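Local coordinates for Lin0012 protein (Listeria innocua, PDB 3K17) that probably phosphorylates phosphomevalonate with ATP, as a GHMP-family kinase of the mevalonate route to isopentenyl diphosphate, at residues A18-V23 with R279-L284; L32-R37 with I164-Y169; T78-N83 with L153-N158. All coordinates share one frame; numbering follows the deposited sequence.

Contact 1 of 3, residues A18-V23 with R279-L284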
# COMPACT_ATOMS: atom_id res chain seq x y z
N ALA A 18 -0.71 3.79 -45.76
CA ALA A 18 -1.85 2.92 -46.01
C ALA A 18 -1.77 1.65 -45.17
O ALA A 18 -0.68 1.22 -44.80
CB ALA A 18 -1.90 2.56 -47.50
N GLY A 19 -2.91 1.05 -44.89
CA GLY A 19 -2.93 -0.19 -44.13
C GLY A 19 -3.03 -0.07 -42.62
O GLY A 19 -2.94 -1.08 -41.91
N GLU A 20 -3.23 1.15 -42.11
CA GLU A 20 -3.34 1.36 -40.67
C GLU A 20 -4.49 0.58 -40.05
O GLU A 20 -5.53 0.37 -40.69
CB GLU A 20 -3.52 2.84 -40.34
CG GLU A 20 -2.43 3.74 -40.87
CD GLU A 20 -2.88 4.56 -42.06
OE1 GLU A 20 -3.39 3.96 -43.03
OE2 GLU A 20 -2.73 5.80 -42.03
N TYR A 21 -4.29 0.18 -38.80
CA TYR A 21 -5.25 -0.59 -38.01
C TYR A 21 -5.20 -2.06 -38.36
O TYR A 21 -4.98 -2.90 -37.50
CB TYR A 21 -6.67 -0.03 -38.17
CG TYR A 21 -6.90 1.21 -37.32
CD1 TYR A 21 -7.10 1.10 -35.94
CD2 TYR A 21 -6.87 2.49 -37.88
CE1 TYR A 21 -7.26 2.23 -35.14
CE2 TYR A 21 -7.02 3.63 -37.09
CZ TYR A 21 -7.22 3.49 -35.72
OH TYR A 21 -7.36 4.61 -34.93
N ALA A 22 -5.36 -2.37 -39.65
CA ALA A 22 -5.31 -3.76 -40.09
C ALA A 22 -3.90 -4.30 -39.85
O ALA A 22 -3.71 -5.48 -39.53
CB ALA A 22 -5.66 -3.85 -41.57
N VAL A 23 -2.92 -3.42 -39.99
CA VAL A 23 -1.53 -3.80 -39.84
C VAL A 23 -1.20 -4.42 -38.47
O VAL A 23 -0.20 -5.12 -38.34
CB VAL A 23 -0.59 -2.60 -40.12
CG1 VAL A 23 -0.68 -1.56 -39.00
CG2 VAL A 23 0.83 -3.09 -40.30
N ARG A 279 -11.74 5.38 -47.52
CA ARG A 279 -13.13 4.96 -47.38
C ARG A 279 -13.35 3.88 -46.32
O ARG A 279 -14.22 4.03 -45.46
CB ARG A 279 -13.68 4.48 -48.72
CG ARG A 279 -13.62 5.53 -49.84
CD ARG A 279 -14.29 6.83 -49.42
NE ARG A 279 -14.45 7.77 -50.53
CZ ARG A 279 -13.46 8.40 -51.15
NH1 ARG A 279 -12.20 8.20 -50.79
NH2 ARG A 279 -13.73 9.25 -52.13
N ILE A 280 -12.58 2.80 -46.38
CA ILE A 280 -12.76 1.73 -45.41
C ILE A 280 -12.42 2.18 -43.99
O ILE A 280 -12.96 1.65 -43.02
CB ILE A 280 -11.91 0.48 -45.76
CG1 ILE A 280 -10.42 0.78 -45.60
CG2 ILE A 280 -12.21 0.06 -47.20
CD1 ILE A 280 -9.55 -0.44 -45.84
N LEU A 281 -11.53 3.16 -43.86
CA LEU A 281 -11.18 3.67 -42.54
C LEU A 281 -12.33 4.53 -42.04
O LEU A 281 -12.61 4.57 -40.85
CB LEU A 281 -9.88 4.49 -42.61
CG LEU A 281 -8.59 3.65 -42.71
CD1 LEU A 281 -7.39 4.54 -43.01
CD2 LEU A 281 -8.39 2.89 -41.42
N GLN A 282 -13.01 5.21 -42.97
CA GLN A 282 -14.16 6.03 -42.62
C GLN A 282 -15.25 5.09 -42.14
O GLN A 282 -15.93 5.36 -41.15
CB GLN A 282 -14.68 6.80 -43.84
CG GLN A 282 -13.73 7.84 -44.43
CD GLN A 282 -14.35 8.59 -45.59
OE1 GLN A 282 -14.77 8.00 -46.59
NE2 GLN A 282 -14.42 9.91 -45.47
N GLU A 283 -15.42 3.98 -42.86
CA GLU A 283 -16.42 2.98 -42.53
C GLU A 283 -16.15 2.39 -41.15
O GLU A 283 -17.05 2.30 -40.31
CB GLU A 283 -16.40 1.85 -43.57
CG GLU A 283 -16.53 2.33 -45.00
CD GLU A 283 -17.91 2.87 -45.31
OE1 GLU A 283 -18.08 3.47 -46.40
OE2 GLU A 283 -18.83 2.68 -44.48
N LEU A 284 -14.91 1.99 -40.92
CA LEU A 284 -14.50 1.41 -39.65
C LEU A 284 -14.81 2.38 -38.52
O LEU A 284 -15.37 2.00 -37.49
CB LEU A 284 -13.00 1.08 -39.66
CG LEU A 284 -12.40 0.60 -38.34
CD1 LEU A 284 -13.14 -0.63 -37.85
CD2 LEU A 284 -10.92 0.30 -38.52
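Leu281 spreads its two methyl groups over the bend at Glu20 and Tyr21, CD2 reaching both residues and CD1 the glutamate carboxylate. Leu281 CD2 lies 3.9 Å from Tyr21 CD2 and as near to Glu20 O, while Leu281 CD1 comes to 4.0 Å from Glu20 OE1. One turn further along helix 267-288, CD2 of Leu284 meets Tyr21 CB at 4.3 Å, and both leucines meet the ring obliquely. Tyr21 takes a positive phi of 80°, and Val23 N is hydrogen-bonded to Gly19 O at 3.0 Å as the chain enters a short 3-10 turn. Glu20 bends at chi2 (106°) and runs across Leu281 at about a right angle. Its buried carboxylate is matched elsewhere, OE1 by a salt bridge to Lys312 and OE2 by the backbone N of Gly315; the Tyr21 hydroxyl is bonded to the Ser316 carbonyl. Leu229 and Ile233 of helix 226-239 also pack on the Tyr21 side chain. The contact joins the start of the loop between the antiparallel strands 7-18 and 29-35 to a helix in the C-terminal family region, close to the glycine-rich loop after strand 310-313, an interface between N- and C-terminal parts consistent with the two-domain GHMP kinase fold.

Contact 2 of 3, residues L32-R37 with I164-Y169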
# COMPACT_ATOMS: atom_id res chain seq x y z
N LEU A 32 4.72 2.65 -45.38
CA LEU A 32 5.13 3.78 -44.54
C LEU A 32 6.30 4.50 -45.16
O LEU A 32 7.06 3.92 -45.95
CB LEU A 32 5.58 3.33 -43.14
CG LEU A 32 4.64 2.61 -42.18
CD1 LEU A 32 4.99 1.13 -42.14
CD2 LEU A 32 4.79 3.23 -40.77
N THR A 33 6.44 5.77 -44.82
CA THR A 33 7.57 6.54 -45.29
C THR A 33 8.17 7.24 -44.07
O THR A 33 7.44 7.65 -43.16
CB THR A 33 7.19 7.61 -46.33
OG1 THR A 33 8.38 8.33 -46.70
CG2 THR A 33 6.19 8.61 -45.76
N ALA A 34 9.49 7.33 -44.05
CA ALA A 34 10.16 8.03 -42.97
C ALA A 34 10.11 9.50 -43.40
O ALA A 34 9.96 9.78 -44.60
CB ALA A 34 11.60 7.55 -42.85
N VAL A 35 10.22 10.43 -42.46
CA VAL A 35 10.17 11.84 -42.80
C VAL A 35 11.45 12.58 -42.45
O VAL A 35 12.25 12.12 -41.63
CB VAL A 35 8.97 12.56 -42.10
CG1 VAL A 35 7.67 11.78 -42.36
CG2 VAL A 35 9.22 12.66 -40.62
N ASN A 36 11.63 13.74 -43.07
CA ASN A 36 12.80 14.57 -42.87
C ASN A 36 12.80 15.37 -41.55
O ASN A 36 13.18 16.54 -41.52
CB ASN A 36 12.94 15.53 -44.06
CG ASN A 36 11.69 16.37 -44.28
OD1 ASN A 36 10.57 15.85 -44.29
ND2 ASN A 36 11.88 17.67 -44.46
N ARG A 37 12.37 14.72 -40.47
CA ARG A 37 12.33 15.34 -39.13
C ARG A 37 12.89 14.24 -38.25
O ARG A 37 12.44 13.09 -38.29
CB ARG A 37 10.90 15.74 -38.77
CG ARG A 37 10.42 16.87 -39.67
CD ARG A 37 8.92 17.14 -39.62
NE ARG A 37 8.56 17.99 -40.76
CZ ARG A 37 8.82 19.29 -40.85
NH1 ARG A 37 9.44 19.92 -39.87
NH2 ARG A 37 8.53 19.94 -41.97
N ILE A 164 8.41 1.19 -35.87
CA ILE A 164 9.79 0.84 -35.56
C ILE A 164 10.54 0.55 -36.88
O ILE A 164 11.67 1.00 -37.08
CB ILE A 164 9.85 -0.43 -34.66
CG1 ILE A 164 9.38 -0.10 -33.24
CG2 ILE A 164 11.25 -1.00 -34.64
CD1 ILE A 164 10.25 0.90 -32.50
N ALA A 165 9.89 -0.20 -37.77
CA ALA A 165 10.50 -0.57 -39.05
C ALA A 165 10.86 0.65 -39.90
O ALA A 165 11.97 0.76 -40.42
CB ALA A 165 9.56 -1.48 -39.84
N SER A 166 9.90 1.57 -40.02
CA SER A 166 10.09 2.77 -40.81
C SER A 166 11.21 3.64 -40.27
O SER A 166 12.03 4.14 -41.04
CB SER A 166 8.78 3.56 -40.87
OG SER A 166 8.95 4.76 -41.59
N CYS A 167 11.26 3.83 -38.95
CA CYS A 167 12.31 4.65 -38.34
C CYS A 167 13.69 4.01 -38.52
O CYS A 167 14.69 4.70 -38.76
CB CYS A 167 12.03 4.85 -36.85
SG CYS A 167 10.52 5.81 -36.54
N MSE A 168 13.74 2.69 -38.42
CA MSE A 168 14.99 1.94 -38.57
C MSE A 168 15.52 1.90 -40.01
O MSE A 168 16.70 2.15 -40.25
CB MSE A 168 14.77 0.51 -38.06
CG MSE A 168 15.94 -0.44 -38.23
SE MSE A 168 17.40 0.00 -37.05
CE MSE A 168 16.66 -0.72 -35.40
N TYR A 169 14.63 1.61 -40.96
CA TYR A 169 15.00 1.48 -42.37
C TYR A 169 15.04 2.76 -43.19
O TYR A 169 15.78 2.84 -44.18
CB TYR A 169 14.06 0.48 -43.07
CG TYR A 169 14.34 -0.95 -42.72
CD1 TYR A 169 14.23 -1.41 -41.41
CD2 TYR A 169 14.78 -1.85 -43.69
CE1 TYR A 169 14.56 -2.72 -41.07
CE2 TYR A 169 15.11 -3.16 -43.37
CZ TYR A 169 15.00 -3.59 -42.06
OH TYR A 169 15.35 -4.88 -41.73
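Ser166 fits against strand 29-35 between the side chains of Leu32 and Ala34, which both leave the strand on the helix side. Its hydroxyl stands anti to the backbone N (chi1 177°), which carries OG over the peptide link between Thr33 and Ala34: Ser166 OG is 3.6 Å from the Thr33 carbonyl carbon and 3.6 Å from Ala34 N. These are packing contacts, with no hydrogen bond across the pair. The Ser166 methylene faces Leu32, CB to CB at 3.9 Å. A chi1 of -61° keeps Leu32 CG beside its backbone N, from where Leu32 CD2 closes on the same Ser166 CB at 4.0 Å. On the other flank the Ala34 methyl CB rests 3.9 Å from Ser166 O. With the small Ser166 and Ala34 at the nearest point, the axes of 32-35 and 164-169 come to 7.5 Å, crossing at -50°. Thr33 points the opposite way, and Thr33 OG1 donates to Ala34 O at 3.0 Å. In the sheet, strand 29-35 runs between strands 7-18 and 172-176, and Lys14 of the former also touches Ser166. The far side of helix 162-169 is covered by helices 119-135 and 141-156, through Ile164, Cys167 and Met168. Such a layer of helices packed on a mixed sheet is characteristic of the N-terminal domain of GHMP kinases.

Contact 3 of 3, residues T78-N83 with L153-N158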
# COMPACT_ATOMS: atom_id res chain seq x y z
N THR A 78 12.92 4.44 -23.65
CA THR A 78 14.36 4.43 -23.80
C THR A 78 15.07 3.54 -22.79
O THR A 78 16.10 2.93 -23.12
CB THR A 78 14.95 5.87 -23.74
OG1 THR A 78 14.53 6.52 -22.53
CG2 THR A 78 14.47 6.68 -24.92
N ALA A 79 14.54 3.45 -21.58
CA ALA A 79 15.15 2.59 -20.57
C ALA A 79 15.04 1.15 -21.03
O ALA A 79 15.97 0.37 -20.87
CB ALA A 79 14.46 2.76 -19.22
N GLU A 80 13.90 0.79 -21.59
CA GLU A 80 13.69 -0.57 -22.05
C GLU A 80 14.65 -0.92 -23.19
O GLU A 80 15.19 -2.02 -23.25
CB GLU A 80 12.25 -0.76 -22.53
CG GLU A 80 11.91 -2.17 -22.96
CD GLU A 80 11.70 -3.12 -21.80
OE1 GLU A 80 11.72 -2.66 -20.64
OE2 GLU A 80 11.52 -4.33 -22.05
N ALA A 81 14.85 0.03 -24.11
CA ALA A 81 15.76 -0.18 -25.24
C ALA A 81 17.18 -0.39 -24.72
O ALA A 81 17.91 -1.23 -25.21
CB ALA A 81 15.70 1.00 -26.18
N ILE A 82 17.56 0.39 -23.71
CA ILE A 82 18.89 0.28 -23.11
C ILE A 82 19.04 -1.07 -22.41
O ILE A 82 20.09 -1.72 -22.50
CB ILE A 82 19.12 1.43 -22.08
CG1 ILE A 82 19.32 2.75 -22.83
CG2 ILE A 82 20.32 1.12 -21.19
CD1 ILE A 82 19.36 3.97 -21.92
N ASN A 83 17.99 -1.50 -21.71
CA ASN A 83 18.03 -2.77 -20.99
C ASN A 83 18.13 -3.97 -21.94
O ASN A 83 18.93 -4.88 -21.73
CB ASN A 83 16.80 -2.89 -20.08
CG ASN A 83 16.87 -1.93 -18.89
OD1 ASN A 83 15.84 -1.44 -18.39
ND2 ASN A 83 18.08 -1.65 -18.44
N LEU A 153 7.23 -3.17 -28.22
CA LEU A 153 5.96 -3.86 -28.04
C LEU A 153 5.63 -4.15 -26.57
O LEU A 153 4.48 -4.02 -26.16
CB LEU A 153 5.90 -5.13 -28.89
CG LEU A 153 6.51 -6.47 -28.46
CD1 LEU A 153 5.63 -7.13 -27.41
CD2 LEU A 153 6.61 -7.37 -29.70
N VAL A 154 6.61 -4.53 -25.75
CA VAL A 154 6.26 -4.78 -24.36
C VAL A 154 5.98 -3.47 -23.61
O VAL A 154 5.23 -3.45 -22.64
CB VAL A 154 7.34 -5.61 -23.60
CG1 VAL A 154 7.51 -6.97 -24.30
CG2 VAL A 154 8.65 -4.86 -23.54
N VAL A 155 6.56 -2.35 -24.06
CA VAL A 155 6.29 -1.08 -23.38
C VAL A 155 4.94 -0.52 -23.85
O VAL A 155 4.10 -0.13 -23.04
CB VAL A 155 7.38 -0.03 -23.65
CG1 VAL A 155 6.97 1.31 -23.03
CG2 VAL A 155 8.70 -0.50 -23.05
N GLN A 156 4.73 -0.48 -25.16
CA GLN A 156 3.47 0.01 -25.69
C GLN A 156 2.32 -0.93 -25.30
O GLN A 156 1.21 -0.49 -25.04
CB GLN A 156 3.58 0.13 -27.22
CG GLN A 156 2.33 0.64 -27.92
CD GLN A 156 1.92 2.03 -27.46
OE1 GLN A 156 2.76 2.88 -27.17
NE2 GLN A 156 0.61 2.27 -27.41
N GLY A 157 2.58 -2.23 -25.27
CA GLY A 157 1.53 -3.18 -24.91
C GLY A 157 0.67 -3.56 -26.11
O GLY A 157 -0.27 -4.35 -25.98
N ASN A 158 0.98 -2.99 -27.27
CA ASN A 158 0.26 -3.27 -28.51
C ASN A 158 0.96 -2.56 -29.66
O ASN A 158 2.01 -1.94 -29.45
CB ASN A 158 -1.20 -2.79 -28.42
CG ASN A 158 -1.31 -1.34 -28.01
OD1 ASN A 158 -0.67 -0.47 -28.59
ND2 ASN A 158 -2.13 -1.06 -27.01
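With chi1 at -177° Glu80 swings CG away from its own N, and a bend at chi2 (77°) takes its aliphatic part past Val155 and brings its carboxylate to Val154. Val155 holds CG2 beside its own backbone N and directs this methyl at the glutamate stem, 3.6 Å from both CB and CG of Glu80. The two side chains slide past each other in opposite directions. Val154 is met differently: Glu80 crosses it at about a right angle, and the carboxylate oxygen OE2 of Glu80 approaches the Val154 methyl CG2 at 3.3 Å, a tight approach of an oxygen to an apolar group. No hydrogen bond spans the two segments. The modest contact, burying 107 Å² in all, therefore rests on three side chains, the closest pair of CA atoms being those of Glu80 and Val155 at 7.5 Å. Just beyond, helix 141-156 ends and the chain turns off at Gly157 with a positive phi. Across this turn Gln156 NE2 donates to Asn158 OD1 at 3.2 Å. His185 and Lys184 of a second subunit pack on Glu80 and Val154 respectively. Thr78, Ala81 and Ile82 rest on Val127 of helix 119-135, so helix 76-91 lies against helix 119-135 as well as the C-terminal end of helix 141-156.

Along the chain the first segments come in the order 18-23, 32-37 and 78-83, and their partners return in reverse, 153-158, 164-169 and 279-284, so contact 1 encloses contact 2, which encloses contact 3. The centres of contacts 1 and 2 lie about 20 Å apart, those of 2 and 3 about 18 Å, and those of 1 and 3 about 26 Å. None touches another. Strand 29-35, which follows the loop of contact 1, joins contacts 1 and 2; the consecutive helices 141-156 and 162-169 join contacts 2 and 3. Contact 3 and the helix of contact 2 belong to the N-terminal GHMP family region, whereas contact 1 ties the start of the chain to the C-terminal one.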